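Cystathionine beta-lyase family protein, YNBB B.subtilis ortholog (Clostridium acetobutylicum, PDB 3HVY) probably catalyses pyridoxal-phosphate-dependent cleavage of carbon–sulfur bonds, as in methionine gamma-lyases and cystathionine beta-lyases, and has been associated with aluminium resistance. Local coordinates at residues Met120-Met125 and Asn165-Glu170; Ser205-Glu208 and Asn212-Val215; Phe348-Gln353 and Val362-Trp367; Gly381-Val384 and Ile389-Ser392. One frame throughout, in Å; residues are numbered along the deposited sequence.

In the fold
Contacts 1 and 2 both pack a helix on the large mixed sheet and touch one another, with the salt bridge from Lys168 to Glu208 tying helix 164-173 to the segment 205-208. Contact 1 is purely apolar and buried, whereas contact 2 adds an arginine grip on a backbone carbonyl where the chain turns back into a strand. Contacts 3 and 4 belong to the region of the antiparallel sheet, with centres 14 Å apart, and also touch. Contact 3 is partly exposed and held by a lysine, a glutamine stem against a thiol, and a water. Contact 4 is fully buried, built round a carboxylate, and the only one touched by other subunits.

Contact 1: Met120-Met125 and Asn165-Glu170; sequences MSICGM and NTVKEE
Val167 presents both of its methyl groups to the strand end: CG2 rests 3.5 Å from Ile122 CG2, and CG1 faces the terminal methyl of Met120, with 3.9 Å between Val167 CG1 and Met120 CE. The Ile122 and Val167 side chains cross at about a right angle, branch against branch, an economical fit for two beta-branched residues whose bulk sits close to the backbone. Met120, present as selenomethionine, approaches differently. Its chain runs straight through the first two torsions and then bends at chi3 (63°), which swings CE toward Val167 while the selenium atom lies against the aliphatic part of Glu170, 3.6 Å from Met120 SE to Glu170 CB. A long, flexible, unbranched side chain suits this place, since it can span the gap from strand to helix and touch two side chains about one helical turn apart. Glu170 can afford to lend its methylenes here because its chain bends at chi2 (-70°) and its OE1 forms a salt bridge with Lys153 on the neighbouring strand 151-154.

Further out, Ile180 of strand 177-183 packs against both Met120 and Ile122, Ile182 adds to the wall beside Ile122, and Val155 lies against Met120. Backbone hydrogen bonds from Met120 to Leu179 and His181 fix the strand that carries these groups. Helix 164-173 connects strand 151-154 to strand 177-183 and packs over strand 118-121, which lies between them in the sheet: the packing of a parallel beta-alpha-beta crossover, as in the large domain of fold-type I pyridoxal-phosphate enzymes.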
loop_
_atom_site.group_PDB
_atom_site.type_symbol
_atom_site.label_atom_id
_atom_site.label_comp_id
_atom_site.label_asym_id
_atom_site.label_seq_id
_atom_site.Cartn_x
_atom_site.Cartn_y
_atom_site.Cartn_z
HETATM N N MSE D 120 33.675 -22.349 5.676
HETATM C CA MSE D 120 33.588 -23.754 6.026
HETATM C C MSE D 120 32.255 -24.084 6.627
HETATM O O MSE D 120 31.856 -23.491 7.647
HETATM C CB MSE D 120 34.735 -24.180 6.962
HETATM C CG MSE D 120 34.703 -25.709 7.336
HETATM SE SE MSE D 120 36.239 -26.356 8.307
HETATM C CE MSE D 120 35.991 -25.244 9.897
ATOM N N SER D 121 31.545 -24.991 5.960
ATOM C CA SER D 121 30.260 -25.481 6.434
ATOM C C SER D 121 30.546 -26.698 7.325
ATOM O O SER D 121 31.292 -27.603 6.932
ATOM C CB SER D 121 29.338 -25.898 5.281
ATOM O OG SER D 121 28.850 -24.777 4.586
ATOM N N ILE D 122 29.959 -26.726 8.506
ATOM C CA ILE D 122 30.256 -27.802 9.428
ATOM C C ILE D 122 29.122 -28.809 9.732
ATOM O O ILE D 122 29.357 -29.789 10.448
ATOM C CB ILE D 122 30.933 -27.310 10.702
ATOM C CG1 ILE D 122 29.969 -26.453 11.533
ATOM C CG2 ILE D 122 32.279 -26.586 10.369
ATOM C CD1 ILE D 122 30.488 -26.164 12.987
ATOM N N CYS D 123 27.954 -28.617 9.124
ATOM C CA CYS D 123 26.827 -29.503 9.284
ATOM C C CYS D 123 26.560 -30.305 8.008
ATOM O O CYS D 123 25.410 -30.542 7.669
ATOM C CB CYS D 123 25.582 -28.681 9.597
ATOM S SG CYS D 123 25.754 -27.645 11.016
ATOM N N GLY D 124 27.598 -30.707 7.285
ATOM C CA GLY D 124 27.390 -31.403 6.017
ATOM C C GLY D 124 26.912 -30.477 4.896
ATOM O O GLY D 124 27.105 -29.272 4.947
HETATM N N MSE D 125 26.330 -31.068 3.856
HETATM C CA MSE D 125 25.837 -30.350 2.666
HETATM C C MSE D 125 24.795 -29.281 3.020
HETATM O O MSE D 125 23.845 -29.532 3.764
HETATM C CB MSE D 125 25.232 -31.346 1.671
HETATM C CG MSE D 125 25.050 -30.833 0.199
HETATM SE SE MSE D 125 26.729 -30.303 -0.613
HETATM C CE MSE D 125 27.857 -31.833 -0.160
ATOM N N ASN D 165 35.782 -32.650 16.041
ATOM C CA ASN D 165 37.209 -32.840 15.976
ATOM C C ASN D 165 37.824 -32.492 14.629
ATOM O O ASN D 165 38.924 -31.975 14.586
ATOM C CB ASN D 165 37.612 -34.266 16.378
ATOM C CG ASN D 165 37.482 -34.513 17.895
ATOM O OD1 ASN D 165 37.312 -33.587 18.702
ATOM N ND2 ASN D 165 37.562 -35.782 18.277
ATOM N N THR D 166 37.151 -32.799 13.531
ATOM C CA THR D 166 37.660 -32.399 12.218
ATOM C C THR D 166 37.592 -30.875 12.034
ATOM O O THR D 166 38.511 -30.261 11.478
ATOM C CB THR D 166 36.868 -33.081 11.104
ATOM O OG1 THR D 166 37.044 -34.487 11.261
ATOM C CG2 THR D 166 37.374 -32.666 9.746
ATOM N N VAL D 167 36.543 -30.260 12.564
ATOM C CA VAL D 167 36.412 -28.800 12.527
ATOM C C VAL D 167 37.629 -28.132 13.188
ATOM O O VAL D 167 38.237 -27.201 12.636
ATOM C CB VAL D 167 35.162 -28.336 13.263
ATOM C CG1 VAL D 167 35.135 -26.769 13.329
ATOM C CG2 VAL D 167 33.894 -28.848 12.567
ATOM N N LYS D 168 38.010 -28.653 14.347
ATOM C CA LYS D 168 39.164 -28.155 15.095
ATOM C C LYS D 168 40.458 -28.374 14.369
ATOM O O LYS D 168 41.305 -27.471 14.323
ATOM C CB LYS D 168 39.203 -28.796 16.490
ATOM C CG LYS D 168 38.140 -28.165 17.359
ATOM C CD LYS D 168 37.918 -28.935 18.638
ATOM C CE LYS D 168 38.751 -28.443 19.793
ATOM N NZ LYS D 168 38.233 -29.044 21.057
ATOM N N GLU D 169 40.617 -29.569 13.801
ATOM C CA GLU D 169 41.792 -29.882 12.957
ATOM C C GLU D 169 41.909 -28.907 11.761
ATOM O O GLU D 169 42.966 -28.430 11.416
ATOM C CB GLU D 169 41.692 -31.323 12.430
ATOM C CG GLU D 169 41.925 -32.464 13.437
ATOM C CD GLU D 169 41.664 -33.850 12.824
ATOM N N GLU D 170 40.789 -28.598 11.129
ATOM C CA GLU D 170 40.782 -27.624 10.046
ATOM C C GLU D 170 41.156 -26.238 10.539
ATOM O O GLU D 170 41.950 -25.543 9.915
ATOM C CB GLU D 170 39.400 -27.578 9.387
ATOM C CG GLU D 170 39.117 -28.794 8.559
ATOM C CD GLU D 170 39.976 -28.854 7.291
ATOM O OE1 GLU D 170 40.739 -27.911 7.001
ATOM O OE2 GLU D 170 39.856 -29.848 6.559
#

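Contact 2: Ser205-Glu208 and Asn212-Val215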
loop_
_atom_site.group_PDB
_atom_site.type_symbol
_atom_site.label_atom_id
_atom_site.label_comp_id
_atom_site.label_asym_id
_atom_site.label_seq_id
_atom_site.Cartn_x
_atom_site.Cartn_y
_atom_site.Cartn_z
ATOM N N SER D 205 33.435 -25.335 21.570
ATOM C CA SER D 205 34.594 -26.059 21.052
ATOM C C SER D 205 35.408 -25.251 20.077
ATOM O O SER D 205 36.633 -25.336 20.080
ATOM C CB SER D 205 34.190 -27.347 20.322
ATOM O OG SER D 205 33.696 -28.287 21.240
ATOM N N ILE D 206 34.737 -24.539 19.173
ATOM C CA ILE D 206 35.441 -23.677 18.238
ATOM C C ILE D 206 36.276 -22.657 19.034
ATOM O O ILE D 206 37.440 -22.436 18.718
ATOM C CB ILE D 206 34.472 -22.982 17.252
ATOM C CG1 ILE D 206 33.924 -24.001 16.251
ATOM C CG2 ILE D 206 35.148 -21.783 16.471
ATOM C CD1 ILE D 206 32.644 -23.528 15.579
ATOM N N ARG D 207 35.681 -22.075 20.077
ATOM C CA ARG D 207 36.364 -21.043 20.820
ATOM C C ARG D 207 37.537 -21.545 21.669
ATOM O O ARG D 207 38.295 -20.733 22.185
ATOM C CB ARG D 207 35.391 -20.242 21.659
ATOM C CG ARG D 207 34.352 -19.493 20.844
ATOM C CD ARG D 207 34.956 -18.731 19.670
ATOM N NE ARG D 207 33.968 -17.898 18.966
ATOM C CZ ARG D 207 34.116 -17.419 17.730
ATOM N NH1 ARG D 207 35.188 -17.675 17.011
ATOM N NH2 ARG D 207 33.171 -16.685 17.202
ATOM N N GLU D 208 37.716 -22.857 21.757
ATOM C CA GLU D 208 38.895 -23.419 22.413
ATOM C C GLU D 208 40.148 -23.211 21.552
ATOM O O GLU D 208 41.256 -23.238 22.054
ATOM C CB GLU D 208 38.688 -24.918 22.693
ATOM C CG GLU D 208 37.686 -25.191 23.818
ATOM C CD GLU D 208 37.326 -26.672 23.982
ATOM O OE1 GLU D 208 37.606 -27.493 23.070
ATOM O OE2 GLU D 208 36.727 -26.999 25.026
ATOM N N ASN D 212 38.478 -15.682 16.804
ATOM C CA ASN D 212 38.251 -14.684 15.768
ATOM C C ASN D 212 37.420 -15.132 14.567
ATOM O O ASN D 212 36.787 -14.297 13.910
ATOM C CB ASN D 212 39.593 -14.164 15.267
ATOM C CG ASN D 212 40.358 -13.469 16.354
ATOM O OD1 ASN D 212 39.883 -12.487 16.912
ATOM N ND2 ASN D 212 41.509 -14.009 16.706
ATOM N N VAL D 213 37.436 -16.432 14.265
ATOM C CA VAL D 213 36.652 -16.946 13.131
ATOM C C VAL D 213 35.184 -16.548 13.325
ATOM O O VAL D 213 34.655 -16.640 14.421
ATOM C CB VAL D 213 36.850 -18.489 12.957
ATOM C CG1 VAL D 213 36.363 -19.255 14.230
ATOM C CG2 VAL D 213 36.159 -18.986 11.714
ATOM N N ILE D 214 34.548 -16.059 12.258
ATOM C CA ILE D 214 33.147 -15.676 12.323
ATOM C C ILE D 214 32.249 -16.898 12.387
ATOM O O ILE D 214 32.287 -17.753 11.525
ATOM C CB ILE D 214 32.744 -14.790 11.073
ATOM C CG1 ILE D 214 33.726 -13.598 10.971
ATOM C CG2 ILE D 214 31.269 -14.384 11.165
ATOM C CD1 ILE D 214 33.638 -12.739 9.678
ATOM N N VAL D 215 31.429 -17.001 13.410
ATOM C CA VAL D 215 30.452 -18.077 13.456
ATOM C C VAL D 215 29.081 -17.548 12.996
ATOM O O VAL D 215 28.441 -16.715 13.670
ATOM C CB VAL D 215 30.389 -18.711 14.833
ATOM C CG1 VAL D 215 29.187 -19.668 14.902
ATOM C CG2 VAL D 215 31.722 -19.383 15.156
#
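Arg207, in the segment 205-208, bends round to clasp the carbonyl oxygen of Val213. Its CB points along the flank of the contact, and the tip is brought inward by a turn at chi2 (-47°), after which the chain runs straight past CD to the guanidinium. CZ passes beside the Val215 methyl CG2, which lies over one face of the group, 3.6 Å above its plane and offset toward the rim. NH1 makes the shorter bond, 2.8 Å to Val213 O with an N-H...O angle of 156°, using a lone pair in the carbonyl plane; NH1 also lies 3.4 Å from Val213 CG1. NH2 reaches the same Val213 O at 3.2 Å in a more bent bond (138°), nearly in line with the C=O bond, so one oxygen is held by two nitrogens lying with it in the guanidinium plane. NH1 also bonds to Asn210 O, and NH2 forms a salt bridge with Asp236, whose OD2 in turn accepts from Val215 N. Five N-H groups make arginine well suited to serve so many acceptors at once.

Beside this polar grip, Ile206 turns inward: its CG2 meets Val213 CG1 at 3.6 Å and its CD1 lies 4.3 Å from Val215 CG2. Ile180 of strand 177-183 adjoins Ile206 and Val213. The contact thus closes the helix-to-strand connection of the beta-alpha-beta unit formed by strand 177-183, helix 196-207 and strand 214-218.

Contact 3: Phe348-Gln353 and Val362-Trp367; sequences FIKGIQ and VQCEAW
Lys350 runs almost fully extended until its last torsion (chi4 -99°), which turns NZ toward the carbonyl oxygen of Cys364 to make a weak hydrogen bond, 3.0 Å from Lys350 NZ to Cys364 O. One helical turn on, the first torsion of Gln353 (chi1 -176°) sets CG against the loop, with Gln353 CG 3.4 Å from Val362 O, and the bend at chi2 then turns the amide toward its partners. Cys364 points its thiol into the helix side, where SG sits 3.5 Å from Gln353 CB. A small, polarisable sulfur fits this tight approach, while the long stem of Lys350, whose CG lies 3.9 Å from Cys364 CB, packs on the cysteine as NZ reaches its carbonyl.

Water 1 bridges the backbones, donating to Lys350 O and to Val362 O, each at 3.2 Å. The amide of Gln353 has its polar partners elsewhere: NE2 donates to Asp359 O, and OE1 accepts from Ala380 N.

The loop lies against helix 342-354; elsewhere on that helix, Ile349 and Ile352 pack on strand 376-379, an outermost strand, within this chain, of the antiparallel sheet, while Phe348 and Ile352 touch Ala421 of helix 411-422.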
loop_
_atom_site.group_PDB
_atom_site.type_symbol
_atom_site.label_atom_id
_atom_site.label_comp_id
_atom_site.label_asym_id
_atom_site.label_seq_id
_atom_site.Cartn_x
_atom_site.Cartn_y
_atom_site.Cartn_z
ATOM N N PHE D 348 -0.607 -37.594 0.622
ATOM C CA PHE D 348 -0.586 -36.840 1.871
ATOM C C PHE D 348 -0.391 -35.345 1.587
ATOM O O PHE D 348 -1.099 -34.479 2.165
ATOM C CB PHE D 348 0.519 -37.351 2.802
ATOM C CG PHE D 348 0.574 -36.617 4.126
ATOM C CD1 PHE D 348 -0.186 -37.068 5.199
ATOM C CD2 PHE D 348 1.400 -35.505 4.296
ATOM C CE1 PHE D 348 -0.147 -36.400 6.439
ATOM C CE2 PHE D 348 1.446 -34.826 5.518
ATOM C CZ PHE D 348 0.670 -35.293 6.590
ATOM N N ILE D 349 0.566 -35.058 0.704
ATOM C CA ILE D 349 0.898 -33.676 0.315
ATOM C C ILE D 349 -0.270 -33.022 -0.398
ATOM O O ILE D 349 -0.656 -31.891 -0.046
ATOM C CB ILE D 349 2.220 -33.596 -0.460
ATOM C CG1 ILE D 349 3.360 -33.999 0.517
ATOM C CG2 ILE D 349 2.490 -32.193 -0.959
ATOM C CD1 ILE D 349 4.720 -33.653 0.088
ATOM N N LYS D 350 -0.890 -33.743 -1.323
ATOM C CA LYS D 350 -2.096 -33.240 -1.982
ATOM C C LYS D 350 -3.221 -32.965 -0.966
ATOM O O LYS D 350 -3.987 -31.997 -1.100
ATOM C CB LYS D 350 -2.573 -34.210 -3.057
ATOM C CG LYS D 350 -1.742 -34.207 -4.336
ATOM C CD LYS D 350 -2.253 -35.338 -5.281
ATOM C CE LYS D 350 -1.689 -35.295 -6.704
ATOM N NZ LYS D 350 -2.605 -34.654 -7.746
ATOM N N GLY D 351 -3.317 -33.793 0.056
ATOM C CA GLY D 351 -4.325 -33.599 1.075
ATOM C C GLY D 351 -4.072 -32.315 1.838
ATOM O O GLY D 351 -5.019 -31.613 2.183
ATOM N N ILE D 352 -2.796 -31.992 2.078
ATOM C CA ILE D 352 -2.441 -30.758 2.755
ATOM C C ILE D 352 -2.925 -29.577 1.923
ATOM O O ILE D 352 -3.542 -28.667 2.445
ATOM C CB ILE D 352 -0.923 -30.641 3.059
ATOM C CG1 ILE D 352 -0.522 -31.673 4.116
ATOM C CG2 ILE D 352 -0.565 -29.190 3.608
ATOM C CD1 ILE D 352 -1.192 -31.531 5.478
ATOM N N GLN D 353 -2.685 -29.627 0.622
ATOM C CA GLN D 353 -3.160 -28.581 -0.284
ATOM C C GLN D 353 -4.681 -28.456 -0.200
ATOM O O GLN D 353 -5.235 -27.357 -0.091
ATOM C CB GLN D 353 -2.728 -28.869 -1.735
ATOM C CG GLN D 353 -3.100 -27.761 -2.778
ATOM C CD GLN D 353 -2.213 -26.542 -2.703
ATOM O OE1 GLN D 353 -1.034 -26.656 -2.435
ATOM N NE2 GLN D 353 -2.764 -25.379 -3.009
ATOM N N VAL D 362 -6.339 -26.484 -6.299
ATOM C CA VAL D 362 -5.194 -26.744 -7.127
ATOM C C VAL D 362 -4.716 -28.161 -6.861
ATOM O O VAL D 362 -4.548 -28.581 -5.699
ATOM C CB VAL D 362 -4.072 -25.750 -6.853
ATOM C CG1 VAL D 362 -2.778 -26.233 -7.488
ATOM C CG2 VAL D 362 -4.458 -24.381 -7.357
ATOM N N GLN D 363 -4.570 -28.926 -7.947
ATOM C CA GLN D 363 -4.092 -30.320 -7.880
ATOM C C GLN D 363 -2.561 -30.373 -8.025
ATOM O O GLN D 363 -2.044 -30.177 -9.140
ATOM C CB GLN D 363 -4.755 -31.153 -8.978
ATOM C CG GLN D 363 -6.276 -31.107 -8.883
ATOM C CD GLN D 363 -6.786 -31.723 -7.601
ATOM O OE1 GLN D 363 -6.430 -32.846 -7.278
ATOM N NE2 GLN D 363 -7.617 -30.988 -6.861
ATOM N N CYS D 364 -1.868 -30.626 -6.892
ATOM C CA CYS D 364 -0.394 -30.664 -6.823
ATOM C C CYS D 364 0.226 -31.742 -7.706
ATOM O O CYS D 364 -0.221 -32.872 -7.684
ATOM C CB CYS D 364 0.113 -30.965 -5.412
ATOM S SG CYS D 364 -0.452 -29.919 -4.177
ATOM N N GLU D 365 1.294 -31.378 -8.414
ATOM C CA GLU D 365 1.999 -32.287 -9.327
ATOM C C GLU D 365 3.480 -32.311 -8.945
ATOM O O GLU D 365 4.020 -31.305 -8.449
ATOM C CB GLU D 365 1.842 -31.819 -10.804
ATOM N N ALA D 366 4.119 -33.464 -9.167
ATOM C CA ALA D 366 5.569 -33.581 -9.041
ATOM C C ALA D 366 6.197 -32.719 -10.169
ATOM O O ALA D 366 6.357 -33.177 -11.300
ATOM C CB ALA D 366 5.988 -35.050 -9.154
ATOM N N TRP D 367 6.511 -31.465 -9.845
ATOM C CA TRP D 367 6.974 -30.476 -10.816
ATOM C C TRP D 367 8.473 -30.200 -10.642
ATOM O O TRP D 367 9.292 -31.130 -10.525
ATOM C CB TRP D 367 6.154 -29.168 -10.669
ATOM C CG TRP D 367 4.714 -29.254 -11.162
HETATM O O HOH W 1 -3.900 -31.426 -4.276
#

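Contact 4: Gly381-Val384 and Ile389-Ser392; sequences GTFV and IELS
Glu390 and Thr382 carry most of this buried contact, with Phe383 bounding the carboxylate. Glu390 extends its chain beyond CG so that both carboxylate oxygens meet consecutive backbone amides: Phe383 N to Glu390 OE1 at 2.8 Å (163° at the hydrogen) and Val384 N to Glu390 OE2 at 3.0 Å, nearly as straight. Each oxygen is met on its syn side, and the donors are tilted somewhat out of the carboxylate plane. Glutamate suits the place because its two oxygens are spaced to match neighbouring N-H groups while its methylene stem spans the gap between the two strips of chain.

Thr382 crosses that stem at a slant, its methyl CG2 3.6 Å from Glu390 CB, and its CB comes within 3.2 Å of Glu390 OE1. The torsion chi1 of 58° holds Thr382 OG1 on a different branch, from which it donates to Val384 O at 2.8 Å and so braces the turn that offers the two amides. A residue with one methyl and one hydroxyl branch can serve both neighbours. The ring of Phe383 is turned only slightly from the plane of the carboxylate, with CD2 3.2 Å from Glu390 OE1; on its other contacts it packs on Pro357 and on Phe63 of a second subunit, while Val384 reaches Gly68 of a third.

At the far end, two waters link Gly381 N and Gly381 O to Leu391 O, so polar backbone atoms buried there are satisfied through solvent. The chemistry implies that a buried carboxylate, pinned by two amides and thereby fixed in rotation, shapes a loop at the subunit interface.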
loop_
_atom_site.group_PDB
_atom_site.type_symbol
_atom_site.label_atom_id
_atom_site.label_comp_id
_atom_site.label_asym_id
_atom_site.label_seq_id
_atom_site.Cartn_x
_atom_site.Cartn_y
_atom_site.Cartn_z
ATOM N N GLY D 381 -0.754 -23.541 -0.332
ATOM C CA GLY D 381 -1.994 -22.758 -0.353
ATOM C C GLY D 381 -2.042 -21.760 0.768
ATOM O O GLY D 381 -2.736 -21.944 1.768
ATOM N N THR D 382 -1.350 -20.641 0.562
ATOM C CA THR D 382 -1.073 -19.677 1.635
ATOM C C THR D 382 -1.443 -18.233 1.218
ATOM O O THR D 382 -1.642 -17.931 0.062
ATOM C CB THR D 382 0.431 -19.819 1.996
ATOM O OG1 THR D 382 1.223 -19.578 0.836
ATOM C CG2 THR D 382 0.793 -21.269 2.426
ATOM N N PHE D 383 -1.615 -17.348 2.191
ATOM C CA PHE D 383 -1.981 -15.973 1.944
ATOM C C PHE D 383 -0.803 -15.201 1.395
ATOM O O PHE D 383 -0.984 -14.292 0.550
ATOM C CB PHE D 383 -2.482 -15.302 3.244
ATOM C CG PHE D 383 -3.739 -15.896 3.752
ATOM C CD1 PHE D 383 -4.944 -15.570 3.168
ATOM C CD2 PHE D 383 -3.718 -16.831 4.792
ATOM C CE1 PHE D 383 -6.109 -16.144 3.650
ATOM C CE2 PHE D 383 -4.871 -17.383 5.260
ATOM C CZ PHE D 383 -6.057 -17.053 4.691
ATOM N N VAL D 384 0.384 -15.581 1.853
ATOM C CA VAL D 384 1.653 -15.001 1.385
ATOM C C VAL D 384 2.427 -16.068 0.585
ATOM O O VAL D 384 2.673 -17.214 1.034
ATOM C CB VAL D 384 2.472 -14.375 2.556
ATOM C CG1 VAL D 384 3.867 -13.878 2.109
ATOM C CG2 VAL D 384 1.692 -13.222 3.214
ATOM N N ILE D 389 5.562 -20.308 7.420
ATOM C CA ILE D 389 4.966 -20.345 8.729
ATOM C C ILE D 389 3.461 -20.710 8.560
ATOM O O ILE D 389 2.762 -21.037 9.532
ATOM C CB ILE D 389 5.180 -18.999 9.460
ATOM C CG1 ILE D 389 4.767 -19.046 10.930
ATOM C CG2 ILE D 389 4.465 -17.860 8.692
ATOM C CD1 ILE D 389 5.440 -20.143 11.754
ATOM N N GLU D 390 2.955 -20.618 7.345
ATOM C CA GLU D 390 1.602 -21.077 7.041
ATOM C C GLU D 390 1.677 -22.542 6.693
ATOM O O GLU D 390 2.690 -22.999 6.144
ATOM C CB GLU D 390 0.981 -20.332 5.869
ATOM C CG GLU D 390 0.950 -18.862 5.997
ATOM C CD GLU D 390 0.123 -18.153 4.925
ATOM O OE1 GLU D 390 -1.031 -18.613 4.595
ATOM O OE2 GLU D 390 0.618 -17.078 4.452
ATOM N N LEU D 391 0.587 -23.260 6.933
ATOM C CA LEU D 391 0.525 -24.690 6.705
ATOM C C LEU D 391 0.935 -25.000 5.274
ATOM O O LEU D 391 0.330 -24.527 4.290
ATOM C CB LEU D 391 -0.866 -25.277 6.992
ATOM C CG LEU D 391 -0.953 -26.805 6.916
ATOM C CD1 LEU D 391 -0.080 -27.481 7.989
ATOM C CD2 LEU D 391 -2.385 -27.306 6.971
ATOM N N SER D 392 1.963 -25.809 5.175
ATOM C CA SER D 392 2.521 -26.200 3.854
ATOM C C SER D 392 3.313 -27.503 3.978
ATOM O O SER D 392 3.553 -27.988 5.066
ATOM C CB SER D 392 3.428 -25.075 3.384
ATOM O OG SER D 392 4.344 -24.662 4.427
HETATM O O HOH W 2 -0.628 -25.474 1.853
HETATM O O HOH W 3 -2.073 -22.863 4.286
#